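Local coordinates for response regulator aspartate phosphatase H (Bacillus subtilis, PDB 3Q15), which dephosphorylates the sporulation phosphotransferase Spo0F and also acts on the response regulator ComA, helping to separate competence and sporulation in time, at residues A[132-136]-A[137-141]; A[162-165]-A[166-169]; A[10-13]-A[14-18]; A[93-96]-A[97-101]. One frame throughout, in Å; residues are numbered along the deposited sequence.

Interaction 1: residues A[132-136]-A[137-141]; sequences PFVSD and DIEKA
Backbone conformation changes abruptly between Asp-136, which is extended, and Asp-137, where helical torsions begin; Asp-136 is the N-cap of helix 137-153, in the stretch that leads from the first to the second predicted TPR repeat. Just before it, Ser-135 is the centre of an inverse gamma turn, evidenced by a weak bond from Asp-136 N to Val-134 O at 3.0 Å. The first helical bond is weak as well, Lys-140 N lying 3.4 Å from Asp-136 O. The cap itself is firmer: Glu-139 N donates to Asp-136 OD1 at 2.8 Å with an N-H...O angle of 147°, reaching the oxygen on its anti side and somewhat out of the carboxylate plane. With CG anti to the backbone N (chi1 -173°), the carboxylate swings over the first turn to receive this donor. With an alanine here, Glu-139 N would probably lose its capping acceptor, and a basic side chain on the chain of another protein its salt-bridge mate, since OD2 makes that bond. OD1 and Glu-139 OE1 are 4.4 Å apart, two probably negative groups; a water 2.9 Å from Asp-136 OD1 and 2.7 Å from Glu-139 OE1 lies between them and may ease their repulsion. Beside them Val-134 CG1 rests on Glu-139 CB. On another flank Lys-140 runs extended back along the turn and bends only at its last torsion, placing NZ 2.7 Å from Val-134 O and nearly in line with that carbonyl (C=O...N 175°).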
# COMPACT_ATOMS: atom_id res chain seq x y z
N PRO A 132 9.60 -6.07 14.99
CA PRO A 132 10.76 -5.49 15.69
C PRO A 132 11.10 -6.21 16.99
O PRO A 132 12.22 -6.10 17.48
CB PRO A 132 10.30 -4.06 15.99
CG PRO A 132 9.33 -3.75 14.91
CD PRO A 132 8.61 -5.04 14.64
N PHE A 133 10.12 -6.93 17.54
CA PHE A 133 10.32 -7.64 18.79
C PHE A 133 10.75 -9.08 18.55
O PHE A 133 10.89 -9.87 19.49
CB PHE A 133 9.05 -7.57 19.64
CG PHE A 133 8.65 -6.17 20.00
CD1 PHE A 133 9.09 -5.59 21.18
CD2 PHE A 133 7.85 -5.42 19.15
CE1 PHE A 133 8.73 -4.30 21.51
CE2 PHE A 133 7.48 -4.13 19.47
CZ PHE A 133 7.92 -3.57 20.66
N VAL A 134 10.96 -9.42 17.28
CA VAL A 134 11.45 -10.74 16.91
C VAL A 134 12.90 -10.68 16.44
O VAL A 134 13.22 -10.02 15.45
CB VAL A 134 10.59 -11.37 15.80
CG1 VAL A 134 11.26 -12.61 15.24
CG2 VAL A 134 9.20 -11.70 16.32
N SER A 135 13.79 -11.36 17.17
CA SER A 135 15.20 -11.39 16.81
C SER A 135 15.48 -12.48 15.78
O SER A 135 16.14 -13.47 16.08
CB SER A 135 16.07 -11.60 18.05
OG SER A 135 17.45 -11.57 17.73
N ASP A 136 14.98 -12.28 14.56
CA ASP A 136 15.18 -13.24 13.48
C ASP A 136 14.90 -12.59 12.13
O ASP A 136 13.76 -12.25 11.82
CB ASP A 136 14.30 -14.47 13.69
CG ASP A 136 14.59 -15.57 12.70
OD1 ASP A 136 13.87 -15.68 11.69
OD2 ASP A 136 15.55 -16.34 12.93
N ASP A 137 15.95 -12.43 11.32
CA ASP A 137 15.84 -11.71 10.06
C ASP A 137 15.05 -12.46 8.99
O ASP A 137 14.39 -11.84 8.15
CB ASP A 137 17.23 -11.35 9.53
CG ASP A 137 17.93 -10.32 10.39
OD1 ASP A 137 17.23 -9.47 10.98
OD2 ASP A 137 19.18 -10.35 10.47
N ILE A 138 15.11 -13.79 9.01
CA ILE A 138 14.36 -14.60 8.05
C ILE A 138 12.86 -14.50 8.30
O ILE A 138 12.06 -14.44 7.37
CB ILE A 138 14.80 -16.07 8.08
CG1 ILE A 138 16.19 -16.23 7.46
CG2 ILE A 138 13.80 -16.94 7.34
CD1 ILE A 138 16.24 -15.83 6.01
N GLU A 139 12.48 -14.49 9.58
CA GLU A 139 11.08 -14.32 9.95
C GLU A 139 10.56 -13.02 9.35
O GLU A 139 9.46 -12.97 8.78
CB GLU A 139 10.91 -14.32 11.47
CG GLU A 139 9.48 -14.55 11.94
CD GLU A 139 8.93 -15.90 11.49
OE1 GLU A 139 9.69 -16.89 11.51
OE2 GLU A 139 7.75 -15.96 11.11
N LYS A 140 11.36 -11.96 9.46
CA LYS A 140 11.00 -10.67 8.88
C LYS A 140 10.89 -10.74 7.36
O LYS A 140 9.94 -10.23 6.77
CB LYS A 140 12.01 -9.59 9.28
CG LYS A 140 12.07 -9.30 10.78
CD LYS A 140 12.83 -8.01 11.08
CE LYS A 140 13.02 -7.78 12.57
NZ LYS A 140 13.96 -8.77 13.17
N ALA A 141 11.87 -11.38 6.72
CA ALA A 141 11.83 -11.56 5.27
C ALA A 141 10.56 -12.29 4.85
O ALA A 141 9.89 -11.91 3.88
CB ALA A 141 13.06 -12.33 4.80
O HOH W 1 12.13 -18.00 11.43

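Interaction 2: residues A[162-165]-A[166-169]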
# COMPACT_ATOMS: atom_id res chain seq x y z
N TYR A 162 7.73 -2.50 -2.80
CA TYR A 162 8.34 -2.05 -1.56
C TYR A 162 8.66 -3.24 -0.67
O TYR A 162 9.80 -3.43 -0.25
CB TYR A 162 7.43 -1.07 -0.83
CG TYR A 162 7.82 -0.82 0.60
CD1 TYR A 162 8.80 0.11 0.92
CD2 TYR A 162 7.21 -1.51 1.64
CE1 TYR A 162 9.17 0.34 2.24
CE2 TYR A 162 7.57 -1.28 2.95
CZ TYR A 162 8.54 -0.35 3.25
OH TYR A 162 8.90 -0.12 4.56
N HIS A 163 7.64 -4.05 -0.40
CA HIS A 163 7.81 -5.20 0.49
C HIS A 163 8.74 -6.28 -0.07
O HIS A 163 9.57 -6.81 0.65
CB HIS A 163 6.46 -5.80 0.87
CG HIS A 163 5.74 -5.02 1.92
ND1 HIS A 163 6.10 -5.05 3.25
CD2 HIS A 163 4.69 -4.16 1.83
CE1 HIS A 163 5.30 -4.25 3.94
NE2 HIS A 163 4.44 -3.70 3.10
N ILE A 164 8.58 -6.61 -1.35
CA ILE A 164 9.37 -7.68 -1.92
C ILE A 164 10.86 -7.32 -1.98
O ILE A 164 11.72 -8.20 -1.92
CB ILE A 164 8.88 -8.08 -3.33
CG1 ILE A 164 9.40 -9.47 -3.70
CG2 ILE A 164 9.29 -7.04 -4.38
CD1 ILE A 164 9.02 -10.54 -2.72
N LEU A 165 11.15 -6.03 -2.09
CA LEU A 165 12.53 -5.58 -2.10
C LEU A 165 13.18 -5.71 -0.73
O LEU A 165 14.40 -5.85 -0.62
CB LEU A 165 12.64 -4.14 -2.61
CG LEU A 165 12.40 -3.90 -4.10
CD1 LEU A 165 12.47 -2.42 -4.42
CD2 LEU A 165 13.39 -4.69 -4.95
N GLN A 166 12.36 -5.68 0.32
CA GLN A 166 12.87 -5.89 1.68
C GLN A 166 13.14 -7.37 1.92
O GLN A 166 14.10 -7.74 2.59
CB GLN A 166 11.90 -5.36 2.73
CG GLN A 166 11.72 -3.85 2.69
CD GLN A 166 10.95 -3.34 3.88
OE1 GLN A 166 9.78 -2.99 3.77
NE2 GLN A 166 11.61 -3.28 5.04
N ALA A 167 12.27 -8.22 1.36
CA ALA A 167 12.46 -9.66 1.46
C ALA A 167 13.74 -10.08 0.75
O ALA A 167 14.60 -10.74 1.34
CB ALA A 167 11.26 -10.39 0.87
N LEU A 168 13.87 -9.69 -0.52
CA LEU A 168 15.02 -10.05 -1.34
C LEU A 168 16.35 -9.62 -0.72
O LEU A 168 17.36 -10.32 -0.83
CB LEU A 168 14.89 -9.48 -2.75
CG LEU A 168 15.99 -9.87 -3.74
CD1 LEU A 168 15.95 -11.37 -4.01
CD2 LEU A 168 15.86 -9.08 -5.03
N ASP A 169 16.35 -8.46 -0.08
CA ASP A 169 17.54 -7.95 0.58
C ASP A 169 18.04 -8.94 1.62
O ASP A 169 19.22 -9.30 1.62
CB ASP A 169 17.26 -6.60 1.25
CG ASP A 169 17.70 -5.43 0.42
OD1 ASP A 169 17.81 -5.58 -0.82
OD2 ASP A 169 17.95 -4.35 1.00
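Gln-166 meets the preceding turn first through its backbone: its N-H is divided between two weak bonds, to Tyr-162 O at 3.5 Å and to His-163 O at 3.0 Å. The bonds that follow are more regular, with Ala-167 N donating to His-163 O at 3.1 Å and Leu-168 N to Ile-164 O at 3.0 Å, the latter almost straight at 172°. Among polar side chains, Gln-166 leaves the helix with CG anti to its carbonyl carbon (chi1 -65°) and runs back to Tyr-162, its amide plane 63° from the ring. OE1 approaches the ring obliquely, and its 2.9 Å separation from Tyr-162 CE2 is short enough to make the exact amide pose doubtful. One aromatic contact is between neighbours: Tyr-162 CD2 sits 3.6 Å above the plane of the His-163 ring, over its centre. That ring also meets those of Tyr-151 and His-144, and His-163 ND1 is hydrogen-bonded to His-144. Apolar packing is looser, Ile-164 CD1 lying 4.2 Å from Ala-167 CB; Ile-164 also touches Phe-145 and Ala-148, and Leu-168 touches Ile-188. Helix 157-172 is thereby packed between helices 137-153 and 178-194, as expected of the stacked helical hairpins of a TPR domain.

Interaction 3: residues A[10-13]-A[14-18]; sequences SRVG and VKINE
Ile-16 lies back against Val-12 and Gly-13, one turn earlier in the helix. CB is 3.4 Å from Gly-13 O. CG1, anti to the carbonyl carbon of its own residue (chi1 -66°), comes to 3.2 Å from Val-12 O, the same oxygen that accepts Ile-16 N at 3.1 Å, so this carbonyl is covered by a methylene as well as bonded. An extended second torsion (chi2 -177°) carries CD1 onward to the apolar end of Val-12, 4.4 Å from its CG1. Beyond the helix, Ile-16 packs on Val-38 of helix 28-41 and on Leu-51, Tyr-54 and Met-58 of helix 49-67. It therefore belongs to the core of the small N-terminal three-helix bundle, in which helix 9-24 is the first member.

Val-14 is turned to a different flank, toward Arg-107 and Tyr-110 of helix 93-113. Its CG2 stands between the backbone N and the carbonyl carbon and is pressed to 3.0 Å from Arg-11 O, a tight fit. Asn-17 N donates to Gly-13 O at 3.0 Å. The amide of Asn-17 also folds back over that carbonyl, but OD1 and Gly-13 O are both acceptors; OD1 is instead hydrogen-bonded to Tyr-54 OH, while ND2 bonds Ser-103 O of helix 93-113.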
# COMPACT_ATOMS: atom_id res chain seq x y z
N SER A 10 -5.67 -20.06 6.60
CA SER A 10 -6.10 -18.80 7.20
C SER A 10 -7.39 -19.01 7.99
O SER A 10 -7.59 -18.41 9.05
CB SER A 10 -6.31 -17.74 6.13
OG SER A 10 -7.40 -18.08 5.30
N ARG A 11 -8.26 -19.87 7.47
CA ARG A 11 -9.49 -20.22 8.16
C ARG A 11 -9.16 -20.91 9.48
O ARG A 11 -9.77 -20.62 10.51
CB ARG A 11 -10.37 -21.12 7.29
CG ARG A 11 -11.76 -21.36 7.85
CD ARG A 11 -12.56 -22.29 6.96
NE ARG A 11 -12.72 -21.77 5.61
CZ ARG A 11 -13.15 -22.48 4.57
NH1 ARG A 11 -13.47 -23.76 4.73
NH2 ARG A 11 -13.26 -21.92 3.37
N VAL A 12 -8.20 -21.82 9.45
CA VAL A 12 -7.78 -22.51 10.66
C VAL A 12 -7.06 -21.55 11.60
O VAL A 12 -7.15 -21.68 12.83
CB VAL A 12 -6.87 -23.71 10.35
CG1 VAL A 12 -6.40 -24.37 11.64
CG2 VAL A 12 -7.61 -24.71 9.47
N GLY A 13 -6.37 -20.58 11.03
CA GLY A 13 -5.68 -19.57 11.81
C GLY A 13 -6.60 -18.72 12.67
O GLY A 13 -6.30 -18.46 13.83
N VAL A 14 -7.73 -18.30 12.11
CA VAL A 14 -8.66 -17.46 12.86
C VAL A 14 -9.40 -18.25 13.95
O VAL A 14 -9.79 -17.68 14.96
CB VAL A 14 -9.67 -16.73 11.95
CG1 VAL A 14 -8.96 -15.72 11.07
CG2 VAL A 14 -10.47 -17.72 11.11
N LYS A 15 -9.57 -19.55 13.74
CA LYS A 15 -10.16 -20.39 14.78
C LYS A 15 -9.19 -20.54 15.95
O LYS A 15 -9.60 -20.57 17.11
CB LYS A 15 -10.55 -21.76 14.23
CG LYS A 15 -11.11 -22.71 15.29
CD LYS A 15 -11.65 -23.99 14.68
CE LYS A 15 -12.85 -23.72 13.78
NZ LYS A 15 -13.48 -24.98 13.29
N ILE A 16 -7.90 -20.61 15.63
CA ILE A 16 -6.85 -20.61 16.65
C ILE A 16 -6.86 -19.29 17.42
O ILE A 16 -6.66 -19.27 18.64
CB ILE A 16 -5.45 -20.85 16.03
CG1 ILE A 16 -5.36 -22.26 15.45
CG2 ILE A 16 -4.36 -20.64 17.07
CD1 ILE A 16 -4.01 -22.61 14.87
N ASN A 17 -7.09 -18.19 16.71
CA ASN A 17 -7.25 -16.89 17.33
C ASN A 17 -8.39 -16.91 18.34
O ASN A 17 -8.30 -16.30 19.41
CB ASN A 17 -7.56 -15.82 16.27
CG ASN A 17 -6.36 -15.51 15.39
OD1 ASN A 17 -5.30 -16.13 15.51
ND2 ASN A 17 -6.53 -14.54 14.50
N GLU A 18 -9.47 -17.60 17.99
CA GLU A 18 -10.62 -17.71 18.87
C GLU A 18 -10.26 -18.60 20.05
O GLU A 18 -10.64 -18.32 21.19
CB GLU A 18 -11.82 -18.30 18.12
CG GLU A 18 -13.06 -18.44 18.97
CD GLU A 18 -13.54 -17.12 19.54
OE1 GLU A 18 -14.16 -17.13 20.62
OE2 GLU A 18 -13.29 -16.07 18.90

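Interaction 4: residues A[93-96]-A[97-101]; sequences KKLT and GLLKY
Leu-95 and Leu-99, one helical turn apart, meet at a slant, with one methyl of the first set against the branch point of the second. The evidence is the distance of 3.9 Å from Leu-95 CD1 to Leu-99 CG, and 4.0 Å from Leu-95 CD1 to Leu-99 CD1. Their first torsions differ, and this brings them together: Leu-95 has CG opposite its backbone N (chi1 170°), whereas Leu-99 has CG opposite its carbonyl carbon (chi1 -68°) and so leans back along the helix. The lean also puts Leu-99 CG 3.2 Å from Leu-95 O, close over the carbonyl that accepts Leu-99 N at 2.9 Å in a nearly straight bond (169°). Outward, Leu-95 packs on Phe-60, and Leu-99 on Leu-57 and Arg-61, all of helix 49-67. Shortening Leu-99 to an alanine is likely to take away the branch that Leu-95 CD1 rests on and open a gap toward Leu-57.

Thr-96 is oriented differently: its OG1 turns back to bond Gln-92 O, just before the helix, while its carbonyl receives Lys-100 N at 3.1 Å. Leu-98 has its CB 3.4 Å from Lys-94 O; of these two residues, again one turn apart, Lys-94 packs on an aromatic side chain of the chain of another protein and Leu-98 on that chain's backbone. Leucines at i and i+4 thus seat the first turns of helix 93-113 on helix 49-67, the last of the N-terminal three-helix bundle, and the helix runs on into the first predicted TPR repeat.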
# COMPACT_ATOMS: atom_id res chain seq x y z
N LYS A 93 7.52 -13.53 27.56
CA LYS A 93 7.55 -12.41 26.62
C LYS A 93 7.62 -12.84 25.16
O LYS A 93 6.81 -12.41 24.34
CB LYS A 93 8.71 -11.46 26.94
CG LYS A 93 8.51 -10.62 28.18
CD LYS A 93 9.67 -9.66 28.40
CE LYS A 93 9.43 -8.76 29.60
NZ LYS A 93 9.23 -9.55 30.85
N LYS A 94 8.60 -13.68 24.83
CA LYS A 94 8.82 -14.08 23.45
C LYS A 94 7.66 -14.89 22.90
O LYS A 94 7.29 -14.74 21.74
CB LYS A 94 10.13 -14.87 23.30
CG LYS A 94 11.37 -14.05 23.61
CD LYS A 94 12.65 -14.82 23.31
CE LYS A 94 13.88 -13.97 23.57
NZ LYS A 94 15.15 -14.70 23.29
N LEU A 95 7.08 -15.74 23.74
CA LEU A 95 5.93 -16.55 23.35
C LEU A 95 4.72 -15.67 23.10
O LEU A 95 4.05 -15.79 22.07
CB LEU A 95 5.60 -17.57 24.44
CG LEU A 95 4.27 -18.30 24.25
CD1 LEU A 95 4.30 -19.16 22.99
CD2 LEU A 95 3.93 -19.14 25.48
N THR A 96 4.45 -14.78 24.04
CA THR A 96 3.29 -13.90 23.94
C THR A 96 3.41 -13.00 22.72
O THR A 96 2.44 -12.77 22.01
CB THR A 96 3.13 -13.06 25.23
OG1 THR A 96 3.01 -13.94 26.35
CG2 THR A 96 1.89 -12.19 25.15
N GLY A 97 4.62 -12.49 22.47
CA GLY A 97 4.87 -11.65 21.32
C GLY A 97 4.68 -12.37 20.00
O GLY A 97 4.12 -11.82 19.06
N LEU A 98 5.17 -13.61 19.92
CA LEU A 98 5.04 -14.39 18.70
C LEU A 98 3.59 -14.76 18.42
O LEU A 98 3.12 -14.66 17.29
CB LEU A 98 5.91 -15.65 18.77
CG LEU A 98 6.09 -16.42 17.46
CD1 LEU A 98 6.33 -15.47 16.30
CD2 LEU A 98 7.22 -17.43 17.60
N LEU A 99 2.87 -15.18 19.47
CA LEU A 99 1.45 -15.50 19.34
C LEU A 99 0.68 -14.30 18.80
O LEU A 99 -0.14 -14.44 17.89
CB LEU A 99 0.86 -15.93 20.68
CG LEU A 99 1.33 -17.26 21.26
CD1 LEU A 99 0.63 -17.52 22.58
CD2 LEU A 99 1.08 -18.39 20.28
N LYS A 100 0.95 -13.13 19.37
CA LYS A 100 0.30 -11.91 18.93
C LYS A 100 0.56 -11.68 17.44
O LYS A 100 -0.34 -11.30 16.70
CB LYS A 100 0.79 -10.72 19.74
CG LYS A 100 0.08 -9.41 19.42
CD LYS A 100 0.50 -8.31 20.38
CE LYS A 100 -0.37 -7.07 20.21
NZ LYS A 100 0.02 -5.99 21.15
N TYR A 101 1.79 -11.92 17.02
CA TYR A 101 2.18 -11.72 15.63
C TYR A 101 1.40 -12.64 14.70
O TYR A 101 0.89 -12.21 13.66
CB TYR A 101 3.68 -11.96 15.45
CG TYR A 101 4.09 -12.13 14.00
CD1 TYR A 101 4.34 -13.39 13.47
CD2 TYR A 101 4.20 -11.04 13.15
CE1 TYR A 101 4.71 -13.56 12.15
CE2 TYR A 101 4.56 -11.19 11.83
CZ TYR A 101 4.81 -12.45 11.33
OH TYR A 101 5.17 -12.60 10.01

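In the fold
Interaction 3 is the most buried of the four and lies in the N-terminal bundle; the others are partly buried. Interactions 3 and 4 are about 16 Å apart between centres and do not touch, yet helix 49-67 packs against both, largely through apolar side chains. Interactions 1 and 4 meet where Glu-139 OE2 lies 4.0 Å from Tyr-101 CE1, and both border the chain of another protein, interaction 1 by a salt bridge and packing, interaction 4 by packing. Interactions 1 and 2 sit on successive helices and touch, Ala-141 O standing 3.6 Å from Ala-167 CB. Only interaction 1 caps a helix, with charged groups and water; the rest are mid-helix or first-turn contacts, and interaction 2 faces the second subunit.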